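Local coordinates for protein beta-lactamase (PDB 6KBY) that probably hydrolyses beta-lactam antibiotics to substituted beta-amino acids, as a class C beta-lactamase, and is captured here with adenosine monophosphate in its ligand pocket, at residues L22-M27 and Y48-A53; N31-S36 and A346-S351; V37-N42 and M340-L345; A53-Q58 and W207-K212. All blocks are in the same frame, centred on the assembly; numbering follows the deposited sequence.

Overall arrangement
The four contacts illustrate how an enzyme of the beta-lactamase fold ties its two chain ends together beside one edge of a long antiparallel sheet. Contact 1 lays helix 11-30 against edge strand 44-50. Contacts 2 and 3 both use strand 34-41, which runs beside 340-346; their centres are about 17 Å apart, with contact 3 nested in the loop that contact 2 closes. Contact 4, centred about 10 Å from contact 2, adds two short strands outside that sheet and shares Ala53 with contact 1. Along the chain 22-27, 31-42 and 48-58 come early, 207-212 midway and 340-351 near the end, so N- and C-terminal elements jointly build this flank.

Contact 1 (L22-M27 and Y48-A53); sequences LIQPLM and YNYGLA
Tyr50 of edge strand 44-50 presses its ring against Ile23 and Met27, which stand one helical turn apart on helix 11-30. The short helix and strand axes run at 24° to each other, and the Tyr50 side chain points across to the helix. From CB outward, the neighbours of Tyr50 pass from Met27 to Ile23. The first is sulfur: Met27 SD comes within 3.4 Å of Tyr50 CB, with the methyl Met27 CE beside it. CG, anti to the carbonyl carbon (chi1 -58°) and thereby turned to the helix, is touched by both residues, Ile23 CG2 at 3.9 Å from Tyr50 CG and the sulfur slightly farther. Beyond CG the closest partner is Ile23, whose methyl CG2 sits over the centre of one face, 3.6 Å from the centroid, in a clean CH-pi contact. Toward CE2, Gln24 CG makes a looser contact from an oblique direction. At the tip, the Tyr50 hydroxyl is hydrogen-bonded to Asp20, one turn before Gln24 on the same helix. Met27 SD stands 5.0 Å from the ring centroid and 48° off the normal, an oblique Met-aromatic contact, while its chain bends at the last torsion and brings CE to 4.4 Å from Gly51 CA. The other branch of Ile23 leads away from the tyrosine, to Val37 of strand 34-41. Dispersion and CH-pi attraction thus carry the contact between these segments; the polar ties of this helix and strand lie earlier on the helix, Tyr50 OH to Asp20 and Tyr48 OH to Glu12.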
loop_
_atom_site.group_PDB
_atom_site.type_symbol
_atom_site.label_atom_id
_atom_site.label_comp_id
_atom_site.label_asym_id
_atom_site.label_seq_id
_atom_site.Cartn_x
_atom_site.Cartn_y
_atom_site.Cartn_z
ATOM N N LEU A 22 -22.046 7.840 3.282
ATOM C CA LEU A 22 -21.561 6.564 2.771
ATOM C C LEU A 22 -20.972 5.685 3.867
ATOM O O LEU A 22 -21.166 4.464 3.852
ATOM C CB LEU A 22 -20.508 6.796 1.684
ATOM C CG LEU A 22 -21.071 7.426 0.413
ATOM C CD1 LEU A 22 -19.961 7.997 -0.455
ATOM C CD2 LEU A 22 -21.875 6.408 -0.372
ATOM N N ILE A 23 -20.249 6.277 4.816
ATOM C CA ILE A 23 -19.525 5.485 5.808
ATOM C C ILE A 23 -20.460 4.915 6.864
ATOM O O ILE A 23 -20.280 3.774 7.300
ATOM C CB ILE A 23 -18.387 6.317 6.425
ATOM C CG1 ILE A 23 -17.326 6.627 5.362
ATOM C CG2 ILE A 23 -17.774 5.606 7.632
ATOM C CD1 ILE A 23 -16.607 5.394 4.812
ATOM N N GLN A 24 -21.449 5.683 7.323
ATOM C CA GLN A 24 -22.328 5.150 8.365
ATOM C C GLN A 24 -23.077 3.905 7.915
ATOM O O GLN A 24 -23.051 2.898 8.645
ATOM C CB GLN A 24 -23.221 6.245 8.952
ATOM C CG GLN A 24 -22.439 7.262 9.747
ATOM C CD GLN A 24 -23.337 8.292 10.384
ATOM O OE1 GLN A 24 -24.377 8.649 9.829
ATOM N NE2 GLN A 24 -22.956 8.761 11.565
ATOM N N PRO A 25 -23.735 3.880 6.754
ATOM C CA PRO A 25 -24.363 2.619 6.325
ATOM C C PRO A 25 -23.355 1.515 6.056
ATOM O O PRO A 25 -23.629 0.346 6.356
ATOM C CB PRO A 25 -25.150 3.026 5.068
ATOM C CG PRO A 25 -25.340 4.519 5.204
ATOM C CD PRO A 25 -24.074 4.994 5.848
ATOM N N LEU A 26 -22.188 1.858 5.502
ATOM C CA LEU A 26 -21.138 0.868 5.280
ATOM C C LEU A 26 -20.759 0.170 6.582
ATOM O O LEU A 26 -20.649 -1.065 6.637
ATOM C CB LEU A 26 -19.918 1.563 4.675
ATOM C CG LEU A 26 -18.718 0.665 4.385
ATOM C CD1 LEU A 26 -18.942 -0.146 3.120
ATOM C CD2 LEU A 26 -17.453 1.505 4.278
ATOM N N MET A 27 -20.549 0.947 7.642
ATOM C CA MET A 27 -20.146 0.358 8.914
ATOM C C MET A 27 -21.279 -0.439 9.541
ATOM O O MET A 27 -21.043 -1.487 10.160
ATOM C CB MET A 27 -19.687 1.454 9.872
ATOM C CG MET A 27 -18.402 2.115 9.434
ATOM S SD MET A 27 -17.851 3.445 10.523
ATOM C CE MET A 27 -17.508 2.544 12.037
ATOM N N TYR A 48 -12.148 12.314 9.243
ATOM C CA TYR A 48 -13.426 11.934 9.837
ATOM C C TYR A 48 -13.255 10.601 10.551
ATOM O O TYR A 48 -12.815 9.618 9.944
ATOM C CB TYR A 48 -14.509 11.845 8.759
ATOM C CG TYR A 48 -14.645 13.144 7.995
ATOM C CD1 TYR A 48 -15.174 14.269 8.609
ATOM C CD2 TYR A 48 -14.220 13.260 6.677
ATOM C CE1 TYR A 48 -15.288 15.472 7.933
ATOM C CE2 TYR A 48 -14.335 14.467 5.988
ATOM C CZ TYR A 48 -14.870 15.561 6.627
ATOM O OH TYR A 48 -14.990 16.761 5.958
ATOM N N ASN A 49 -13.592 10.568 11.837
ATOM C CA ASN A 49 -13.443 9.381 12.665
ATOM C C ASN A 49 -14.809 8.855 13.071
ATOM O O ASN A 49 -15.722 9.637 13.373
ATOM C CB ASN A 49 -12.622 9.703 13.907
ATOM C CG ASN A 49 -11.235 10.181 13.558
ATOM O OD1 ASN A 49 -10.591 9.641 12.654
ATOM N ND2 ASN A 49 -10.774 11.216 14.248
ATOM N N TYR A 50 -14.939 7.531 13.094
ATOM C CA TYR A 50 -16.224 6.889 13.341
ATOM C C TYR A 50 -16.038 5.707 14.275
ATOM O O TYR A 50 -15.148 4.881 14.060
ATOM C CB TYR A 50 -16.814 6.348 12.037
ATOM C CG TYR A 50 -17.012 7.389 10.965
ATOM C CD1 TYR A 50 -15.984 7.714 10.087
ATOM C CD2 TYR A 50 -18.232 8.038 10.822
ATOM C CE1 TYR A 50 -16.162 8.662 9.095
ATOM C CE2 TYR A 50 -18.419 8.990 9.837
ATOM C CZ TYR A 50 -17.378 9.302 8.983
ATOM O OH TYR A 50 -17.543 10.247 7.992
ATOM N N GLY A 51 -16.903 5.597 15.282
ATOM C CA GLY A 51 -16.996 4.341 15.999
ATOM C C GLY A 51 -15.816 4.058 16.912
ATOM O O GLY A 51 -15.223 4.957 17.512
ATOM N N LEU A 52 -15.492 2.770 17.018
ATOM C CA LEU A 52 -14.658 2.233 18.087
ATOM C C LEU A 52 -13.381 1.607 17.550
ATOM O O LEU A 52 -13.425 0.757 16.653
ATOM C CB LEU A 52 -15.423 1.165 18.865
ATOM C CG LEU A 52 -16.746 1.615 19.470
ATOM C CD1 LEU A 52 -17.412 0.461 20.214
ATOM C CD2 LEU A 52 -16.513 2.802 20.379
ATOM N N ALA A 53 -12.256 1.994 18.159
ATOM C CA ALA A 53 -10.990 1.307 17.947
ATOM C C ALA A 53 -10.956 -0.036 18.665
ATOM O O ALA A 53 -10.271 -0.961 18.219
ATOM C CB ALA A 53 -9.853 2.188 18.454
#

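Contact 2 (N31-S36 and A346-S351); sequences NIPGMS and ANKNYS
Met35 and Ala346 form an antiparallel non-hydrogen-bonded pair, their CA atoms 4.4 Å apart, where strand 34-41 begins and strand 340-346 ends. Next to it Asn347 N donates to Gly34 O, and the asparagine then makes a second link with its side chain. Its CG lies between the backbone N and the carbonyl carbon (chi1 63°), and OD1 accepts a bond of 2.8 Å from Gly34 N, which bends to 134° at the hydrogen. Asn347 ND2 is held by Leu52 O, just past strand 44-50. Ile32 carries the apolar part: CG2 touches the Ala346 methyl, while CD1 lies over one face of the Tyr350 ring, 3.6 Å above its plane and offset toward the rim. Met35 bends at its last torsion and meets Tyr350 tip to tip, CE 3.6 Å from OH. Lys348 passes its CE close to Asn31 O before its ammonium group reaches a salt bridge with Asp213. The antiparallel pairing of the chain's first and last strands, in the beta-lactamase fold, thus gives way to the loop before helix 352-364, with an asparagine side chain continuing the backbone bonding and Tyr350 about 8 Å, side chain to side chain, from the AMP-binding Ser324.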
loop_
_atom_site.group_PDB
_atom_site.type_symbol
_atom_site.label_atom_id
_atom_site.label_comp_id
_atom_site.label_asym_id
_atom_site.label_seq_id
_atom_site.Cartn_x
_atom_site.Cartn_y
_atom_site.Cartn_z
ATOM N N ASN A 31 -20.882 -4.379 9.910
ATOM C CA ASN A 31 -20.496 -4.495 11.315
ATOM C C ASN A 31 -19.024 -4.146 11.535
ATOM O O ASN A 31 -18.290 -4.846 12.240
ATOM C CB ASN A 31 -20.849 -5.864 11.892
ATOM C CG ASN A 31 -20.921 -5.843 13.393
ATOM O OD1 ASN A 31 -21.356 -4.856 13.985
ATOM N ND2 ASN A 31 -20.495 -6.930 14.024
ATOM N N ILE A 32 -18.591 -3.052 10.918
ATOM C CA ILE A 32 -17.235 -2.539 11.090
ATOM C C ILE A 32 -17.214 -1.693 12.353
ATOM O O ILE A 32 -17.950 -0.700 12.425
ATOM C CB ILE A 32 -16.833 -1.665 9.894
ATOM C CG1 ILE A 32 -16.851 -2.473 8.595
ATOM C CG2 ILE A 32 -15.476 -1.024 10.137
ATOM C CD1 ILE A 32 -16.878 -1.605 7.353
ATOM N N PRO A 33 -16.394 -2.015 13.358
ATOM C CA PRO A 33 -16.475 -1.243 14.610
ATOM C C PRO A 33 -16.002 0.191 14.486
ATOM O O PRO A 33 -16.627 1.087 15.068
ATOM C CB PRO A 33 -15.615 -2.056 15.587
ATOM C CG PRO A 33 -15.624 -3.440 15.024
ATOM C CD PRO A 33 -15.601 -3.247 13.528
ATOM N N GLY A 34 -14.919 0.433 13.757
ATOM C CA GLY A 34 -14.325 1.759 13.707
ATOM C C GLY A 34 -13.692 2.043 12.365
ATOM O O GLY A 34 -13.147 1.147 11.711
ATOM N N MET A 35 -13.763 3.308 11.954
ATOM C CA MET A 35 -13.108 3.743 10.729
ATOM C C MET A 35 -12.543 5.138 10.906
ATOM O O MET A 35 -13.014 5.926 11.728
ATOM C CB MET A 35 -14.054 3.774 9.523
ATOM C CG MET A 35 -14.499 2.407 9.067
ATOM S SD MET A 35 -15.358 2.357 7.484
ATOM C CE MET A 35 -14.051 2.780 6.332
ATOM N N SER A 36 -11.539 5.446 10.093
ATOM C CA SER A 36 -11.147 6.822 9.860
ATOM C C SER A 36 -11.013 7.015 8.360
ATOM O O SER A 36 -10.444 6.161 7.664
ATOM C CB SER A 36 -9.849 7.187 10.578
ATOM O OG SER A 36 -9.542 8.550 10.367
ATOM N N ALA A 346 -10.224 0.832 8.309
ATOM C CA ALA A 346 -11.243 0.140 9.086
ATOM C C ALA A 346 -10.592 -0.973 9.890
ATOM O O ALA A 346 -9.626 -1.600 9.439
ATOM C CB ALA A 346 -12.302 -0.497 8.183
ATOM N N ASN A 347 -11.155 -1.245 11.071
ATOM C CA ASN A 347 -10.733 -2.382 11.889
ATOM C C ASN A 347 -11.642 -3.599 11.722
ATOM O O ASN A 347 -11.909 -4.359 12.668
ATOM C CB ASN A 347 -10.516 -2.000 13.351
ATOM C CG ASN A 347 -11.774 -1.528 14.037
ATOM O OD1 ASN A 347 -12.805 -1.326 13.392
ATOM N ND2 ASN A 347 -11.690 -1.321 15.353
ATOM N N LYS A 348 -12.110 -3.799 10.495
ATOM C CA LYS A 348 -12.628 -5.074 10.033
ATOM C C LYS A 348 -12.274 -5.176 8.559
ATOM O O LYS A 348 -12.280 -4.168 7.845
ATOM C CB LYS A 348 -14.141 -5.203 10.241
ATOM C CG LYS A 348 -14.722 -6.511 9.712
ATOM C CD LYS A 348 -16.163 -6.706 10.133
ATOM C CE LYS A 348 -16.250 -7.209 11.558
ATOM N NZ LYS A 348 -15.781 -8.623 11.668
ATOM N N ASN A 349 -11.918 -6.378 8.122
ATOM C CA ASN A 349 -11.600 -6.646 6.721
ATOM C C ASN A 349 -12.916 -6.859 5.980
ATOM O O ASN A 349 -13.488 -7.953 6.011
ATOM C CB ASN A 349 -10.707 -7.880 6.645
ATOM C CG ASN A 349 -10.294 -8.241 5.228
ATOM O OD1 ASN A 349 -10.847 -7.746 4.245
ATOM N ND2 ASN A 349 -9.320 -9.134 5.121
ATOM N N TYR A 350 -13.403 -5.816 5.316
ATOM C CA TYR A 350 -14.613 -5.881 4.508
ATOM C C TYR A 350 -14.234 -5.790 3.033
ATOM O O TYR A 350 -13.125 -5.386 2.680
ATOM C CB TYR A 350 -15.607 -4.785 4.920
ATOM C CG TYR A 350 -15.133 -3.389 4.591
ATOM C CD1 TYR A 350 -14.140 -2.765 5.341
ATOM C CD2 TYR A 350 -15.673 -2.697 3.518
ATOM C CE1 TYR A 350 -13.700 -1.492 5.022
ATOM C CE2 TYR A 350 -15.237 -1.426 3.197
ATOM C CZ TYR A 350 -14.251 -0.830 3.951
ATOM O OH TYR A 350 -13.822 0.432 3.613
ATOM N N SER A 351 -15.165 -6.166 2.165
ATOM C CA SER A 351 -14.787 -6.495 0.796
ATOM C C SER A 351 -14.242 -5.298 0.019
ATOM O O SER A 351 -14.681 -4.154 0.175
ATOM C CB SER A 351 -15.940 -7.158 0.045
ATOM O OG SER A 351 -17.036 -6.279 -0.087
#

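Contact 3 (V37-N42 and M340-L345); sequences VAVTVN and MGIVML
Val37 to Val41 and Met340 to Leu345 form a regular antiparallel strand pair inside the main sheet, joining an early strand of the chain to its last one. The axes run at 177°, 4.7 Å apart, almost exactly antiparallel. Ala38 with Val343 is a hydrogen-bonded pair whose two bonds are 2.8 Å (Val343 N to Ala38 O) and 2.9 Å (Ala38 N to Val343 O). Thr40 with Gly341 repeats the pattern with two bonds of 3.0 Å, Thr40 N to Gly341 O and Gly341 N to Thr40 O. Between and beside them, Val37 with Met344 and Val39 with Ile342 are non-hydrogen-bonded pairs, where CA-H groups approach carbonyl oxygens, as Val37 CA does to Val343 O.

Side chains alternate between the two faces. On one, Ile342 runs its CG1 branch anti to the backbone N (chi1 -175°), and an extended chi2 of 170° then carries CD1 to Val37 CG1, 3.9 Å away; Val39 CG2 meets Ile342 CG1 farther back along the same side chain. At the end of the pair where strand 34-41 finishes and 340-346 begins, Val41 and Met340 lie side by side and point the same way, CG2 against CE at 4.1 Å. The other face carries Ala38, Thr40 and Val343. Thr40 CG2 packs over the Gly341 backbone, 3.5 Å from its N, while the hydroxyl bonds to Asn45 and Lys44. Helices 11-30 and 352-364 pack on the face of Val37 and Ile342, helix 234-244 on that of Thr40 and Val343, and strands 44-50 and 328-335 flank the pair in the sheet.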
loop_
_atom_site.group_PDB
_atom_site.type_symbol
_atom_site.label_atom_id
_atom_site.label_comp_id
_atom_site.label_asym_id
_atom_site.label_seq_id
_atom_site.Cartn_x
_atom_site.Cartn_y
_atom_site.Cartn_z
ATOM N N VAL A 37 -11.555 8.123 7.872
ATOM C CA VAL A 37 -11.472 8.484 6.468
ATOM C C VAL A 37 -10.817 9.849 6.384
ATOM O O VAL A 37 -11.271 10.798 7.034
ATOM C CB VAL A 37 -12.865 8.506 5.817
ATOM C CG1 VAL A 37 -12.766 8.940 4.360
ATOM C CG2 VAL A 37 -13.526 7.147 5.947
ATOM N N ALA A 38 -9.760 9.950 5.586
ATOM C CA ALA A 38 -9.041 11.196 5.386
ATOM C C ALA A 38 -9.136 11.560 3.914
ATOM O O ALA A 38 -8.896 10.708 3.047
ATOM C CB ALA A 38 -7.576 11.033 5.793
ATOM N N VAL A 39 -9.483 12.817 3.641
ATOM C CA VAL A 39 -9.639 13.328 2.284
ATOM C C VAL A 39 -8.788 14.581 2.137
ATOM O O VAL A 39 -8.764 15.433 3.034
ATOM C CB VAL A 39 -11.120 13.666 1.991
ATOM C CG1 VAL A 39 -11.284 14.328 0.634
ATOM C CG2 VAL A 39 -11.983 12.416 2.086
ATOM N N THR A 40 -8.098 14.704 1.008
ATOM C CA THR A 40 -7.457 15.957 0.630
ATOM C C THR A 40 -8.006 16.433 -0.708
ATOM O O THR A 40 -8.191 15.639 -1.637
ATOM C CB THR A 40 -5.918 15.848 0.595
ATOM O OG1 THR A 40 -5.354 17.148 0.384
ATOM C CG2 THR A 40 -5.430 14.908 -0.510
ATOM N N VAL A 41 -8.294 17.730 -0.787
ATOM C CA VAL A 41 -8.683 18.381 -2.036
ATOM C C VAL A 41 -8.487 19.878 -1.851
ATOM O O VAL A 41 -8.699 20.411 -0.758
ATOM C CB VAL A 41 -10.131 18.024 -2.456
ATOM C CG1 VAL A 41 -11.130 18.405 -1.368
ATOM C CG2 VAL A 41 -10.494 18.699 -3.770
ATOM N N ASN A 42 -8.063 20.556 -2.921
ATOM C CA ASN A 42 -7.844 22.002 -2.897
ATOM C C ASN A 42 -6.814 22.398 -1.840
ATOM O O ASN A 42 -6.867 23.499 -1.282
ATOM C CB ASN A 42 -9.160 22.770 -2.721
ATOM C CG ASN A 42 -9.039 24.239 -3.088
ATOM O OD1 ASN A 42 -8.289 24.612 -3.991
ATOM N ND2 ASN A 42 -9.781 25.085 -2.376
ATOM N N MET A 340 -6.339 15.381 -5.449
ATOM C CA MET A 340 -7.328 14.841 -4.541
ATOM C C MET A 340 -6.950 13.420 -4.173
ATOM O O MET A 340 -6.379 12.677 -4.980
ATOM C CB MET A 340 -8.733 14.921 -5.096
ATOM C CG MET A 340 -8.978 14.070 -6.278
ATOM S SD MET A 340 -10.668 14.284 -6.849
ATOM C CE MET A 340 -10.886 16.049 -6.846
ATOM N N GLY A 341 -7.237 13.058 -2.936
ATOM C CA GLY A 341 -6.868 11.744 -2.456
ATOM C C GLY A 341 -7.716 11.363 -1.271
ATOM O O GLY A 341 -8.316 12.214 -0.600
ATOM N N ILE A 342 -7.762 10.058 -1.021
ATOM C CA ILE A 342 -8.547 9.519 0.075
ATOM C C ILE A 342 -7.809 8.347 0.705
ATOM O O ILE A 342 -7.168 7.542 0.014
ATOM C CB ILE A 342 -9.968 9.125 -0.377
ATOM C CG1 ILE A 342 -10.816 8.678 0.814
ATOM C CG2 ILE A 342 -9.936 8.057 -1.462
ATOM C CD1 ILE A 342 -12.275 8.504 0.466
ATOM N N VAL A 343 -7.904 8.270 2.031
ATOM C CA VAL A 343 -7.460 7.137 2.828
ATOM C C VAL A 343 -8.680 6.637 3.594
ATOM O O VAL A 343 -9.347 7.425 4.272
ATOM C CB VAL A 343 -6.373 7.571 3.829
ATOM C CG1 VAL A 343 -5.890 6.385 4.648
ATOM C CG2 VAL A 343 -5.220 8.267 3.122
ATOM N N MET A 344 -8.972 5.339 3.501
ATOM C CA MET A 344 -10.067 4.739 4.256
ATOM C C MET A 344 -9.498 3.602 5.085
ATOM O O MET A 344 -9.016 2.615 4.521
ATOM C CB MET A 344 -11.139 4.196 3.313
ATOM C CG MET A 344 -11.851 5.257 2.502
ATOM S SD MET A 344 -12.739 4.587 1.081
ATOM C CE MET A 344 -13.837 3.402 1.861
ATOM N N LEU A 345 -9.570 3.730 6.410
ATOM C CA LEU A 345 -9.065 2.716 7.323
ATOM C C LEU A 345 -10.210 2.153 8.150
ATOM O O LEU A 345 -11.053 2.904 8.650
ATOM C CB LEU A 345 -8.018 3.302 8.268
ATOM C CG LEU A 345 -6.873 4.057 7.595
ATOM C CD1 LEU A 345 -5.872 4.526 8.630
ATOM C CD2 LEU A 345 -6.199 3.197 6.538
#

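Contact 4 (A53-Q58 and W207-K212); sequences AAKQPQ and WGYNKK
Tyr209 takes the aliphatic end of Lys55 on one ring face, with Ala53 O and Ala54 CA near its plane at the edge; at Trp207 it is Ala54 CB that comes to the indole edge, 3.9 Å from CD1. Lys55 CE rides 3.9 Å above the Tyr209 plane, offset toward the rim. The lysine chain is extended beyond CG and slides past the tyrosine in the opposite direction, so successive methylenes follow the ring: CG lies near Tyr209 OH and CZ, CD near CE2, and CE near CE2 and CD2. NZ ends 4.8 Å from the centroid and 29° off the normal, an off-centre cation-pi contact.

Two hydrogen bonds join the segments around this contact. Lys55 N donates to Tyr209 OH over 2.9 Å in a fairly straight bond of 160°, so that one residue grips the phenol twice, its amide at the oxygen and its side chain over the face. Trp207 N donates to Ala53 O, which also takes a weak bond from Asn347 ND2. Ala53 and Ala54 form a classic beta bulge against strand 58-60, in the corner leading from edge strand 44-50 to the small hairpin. Elsewhere the indole stacks on His217, and Tyr209 also touches Pro33 and Pro215.

The phenol oxygen accepts the Lys55 amide, while the ammonium group, above the ring and off its centre, is probably weakly attracted to the pi cloud. Polar grip and apolar cover thus act on the same tyrosine, joining two short two-stranded sheets.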
loop_
_atom_site.group_PDB
_atom_site.type_symbol
_atom_site.label_atom_id
_atom_site.label_comp_id
_atom_site.label_asym_id
_atom_site.label_seq_id
_atom_site.Cartn_x
_atom_site.Cartn_y
_atom_site.Cartn_z
ATOM N N ALA A 53 -12.256 1.994 18.159
ATOM C CA ALA A 53 -10.990 1.307 17.947
ATOM C C ALA A 53 -10.956 -0.036 18.665
ATOM O O ALA A 53 -10.271 -0.961 18.219
ATOM C CB ALA A 53 -9.853 2.188 18.454
ATOM N N ALA A 54 -11.681 -0.158 19.777
ATOM C CA ALA A 54 -11.760 -1.399 20.533
ATOM C C ALA A 54 -13.130 -1.471 21.188
ATOM O O ALA A 54 -13.678 -0.446 21.598
ATOM C CB ALA A 54 -10.674 -1.460 21.612
ATOM N N LYS A 55 -13.675 -2.682 21.281
ATOM C CA LYS A 55 -14.999 -2.868 21.866
ATOM C C LYS A 55 -14.962 -3.030 23.381
ATOM O O LYS A 55 -15.834 -2.501 24.080
ATOM C CB LYS A 55 -15.669 -4.100 21.262
ATOM C CG LYS A 55 -15.935 -4.003 19.780
ATOM C CD LYS A 55 -16.679 -5.229 19.297
ATOM C CE LYS A 55 -16.825 -5.221 17.791
ATOM N NZ LYS A 55 -17.611 -6.386 17.301
ATOM N N GLN A 56 -13.981 -3.759 23.899
ATOM C CA GLN A 56 -13.982 -4.128 25.307
ATOM C C GLN A 56 -12.564 -4.220 25.862
ATOM O O GLN A 56 -11.825 -5.143 25.521
ATOM C CB GLN A 56 -14.709 -5.461 25.496
ATOM C CG GLN A 56 -14.992 -5.816 26.945
ATOM C CD GLN A 56 -15.512 -4.637 27.742
ATOM O OE1 GLN A 56 -16.451 -3.956 27.327
ATOM N NE2 GLN A 56 -14.898 -4.386 28.893
ATOM N N PRO A 57 -12.167 -3.251 26.703
ATOM C CA PRO A 57 -12.906 -2.036 27.065
ATOM C C PRO A 57 -13.070 -1.086 25.879
ATOM O O PRO A 57 -12.207 -1.033 25.002
ATOM C CB PRO A 57 -12.012 -1.385 28.125
ATOM C CG PRO A 57 -11.189 -2.500 28.664
ATOM C CD PRO A 57 -10.931 -3.388 27.491
ATOM N N GLN A 58 -14.174 -0.350 25.864
ATOM C CA GLN A 58 -14.515 0.480 24.717
ATOM C C GLN A 58 -13.531 1.635 24.574
ATOM O O GLN A 58 -13.206 2.317 25.552
ATOM C CB GLN A 58 -15.934 1.014 24.896
ATOM C CG GLN A 58 -16.470 1.771 23.710
ATOM C CD GLN A 58 -17.953 2.049 23.826
ATOM O OE1 GLN A 58 -18.767 1.124 23.870
ATOM N NE2 GLN A 58 -18.314 3.323 23.879
ATOM N N TRP A 207 -7.832 -2.548 17.856
ATOM C CA TRP A 207 -7.943 -3.978 17.640
ATOM C C TRP A 207 -8.683 -4.224 16.334
ATOM O O TRP A 207 -9.590 -3.469 15.972
ATOM C CB TRP A 207 -8.661 -4.645 18.816
ATOM C CG TRP A 207 -7.755 -4.754 19.997
ATOM C CD1 TRP A 207 -7.643 -3.875 21.033
ATOM C CD2 TRP A 207 -6.782 -5.777 20.226
ATOM N NE1 TRP A 207 -6.669 -4.303 21.911
ATOM C CE2 TRP A 207 -6.127 -5.468 21.435
ATOM C CE3 TRP A 207 -6.404 -6.923 19.526
ATOM C CZ2 TRP A 207 -5.117 -6.276 21.964
ATOM C CZ3 TRP A 207 -5.404 -7.727 20.057
ATOM C CH2 TRP A 207 -4.771 -7.395 21.258
ATOM N N GLY A 208 -8.255 -5.249 15.609
ATOM C CA GLY A 208 -8.997 -5.696 14.456
ATOM C C GLY A 208 -9.997 -6.752 14.847
ATOM O O GLY A 208 -9.831 -7.435 15.851
ATOM N N TYR A 209 -11.055 -6.894 14.058
ATOM C CA TYR A 209 -12.106 -7.860 14.359
ATOM C C TYR A 209 -12.255 -8.806 13.178
ATOM O O TYR A 209 -12.603 -8.376 12.071
ATOM C CB TYR A 209 -13.403 -7.149 14.766
ATOM C CG TYR A 209 -13.173 -6.468 16.095
ATOM C CD1 TYR A 209 -12.630 -5.191 16.162
ATOM C CD2 TYR A 209 -13.398 -7.146 17.289
ATOM C CE1 TYR A 209 -12.354 -4.595 17.374
ATOM C CE2 TYR A 209 -13.132 -6.558 18.506
ATOM C CZ TYR A 209 -12.610 -5.282 18.546
ATOM O OH TYR A 209 -12.331 -4.687 19.751
ATOM N N ASN A 210 -11.946 -10.086 13.407
ATOM C CA ASN A 210 -11.878 -11.065 12.330
ATOM C C ASN A 210 -13.283 -11.531 11.946
ATOM O O ASN A 210 -14.295 -10.983 12.396
ATOM C CB ASN A 210 -10.905 -12.197 12.673
ATOM C CG ASN A 210 -11.409 -13.103 13.791
ATOM O OD1 ASN A 210 -12.560 -13.009 14.223
ATOM N ND2 ASN A 210 -10.543 -14.000 14.256
ATOM N N LYS A 211 -13.356 -12.563 11.099
ATOM C CA LYS A 211 -14.649 -13.027 10.602
ATOM C C LYS A 211 -15.551 -13.518 11.722
ATOM O O LYS A 211 -16.780 -13.432 11.609
ATOM C CB LYS A 211 -14.449 -14.146 9.585
ATOM C CG LYS A 211 -13.880 -13.695 8.267
ATOM C CD LYS A 211 -13.749 -14.889 7.348
ATOM C CE LYS A 211 -13.171 -14.501 6.006
ATOM N NZ LYS A 211 -13.177 -15.663 5.081
ATOM N N LYS A 212 -14.974 -14.048 12.794
ATOM C CA LYS A 212 -15.747 -14.456 13.957
ATOM C C LYS A 212 -15.810 -13.365 15.018
ATOM O O LYS A 212 -16.206 -13.635 16.156
ATOM C CB LYS A 212 -15.214 -15.779 14.515
ATOM C CG LYS A 212 -15.489 -16.946 13.570
ATOM C CD LYS A 212 -14.975 -18.274 14.088
ATOM C CE LYS A 212 -15.272 -19.387 13.078
ATOM N NZ LYS A 212 -14.763 -20.710 13.519
#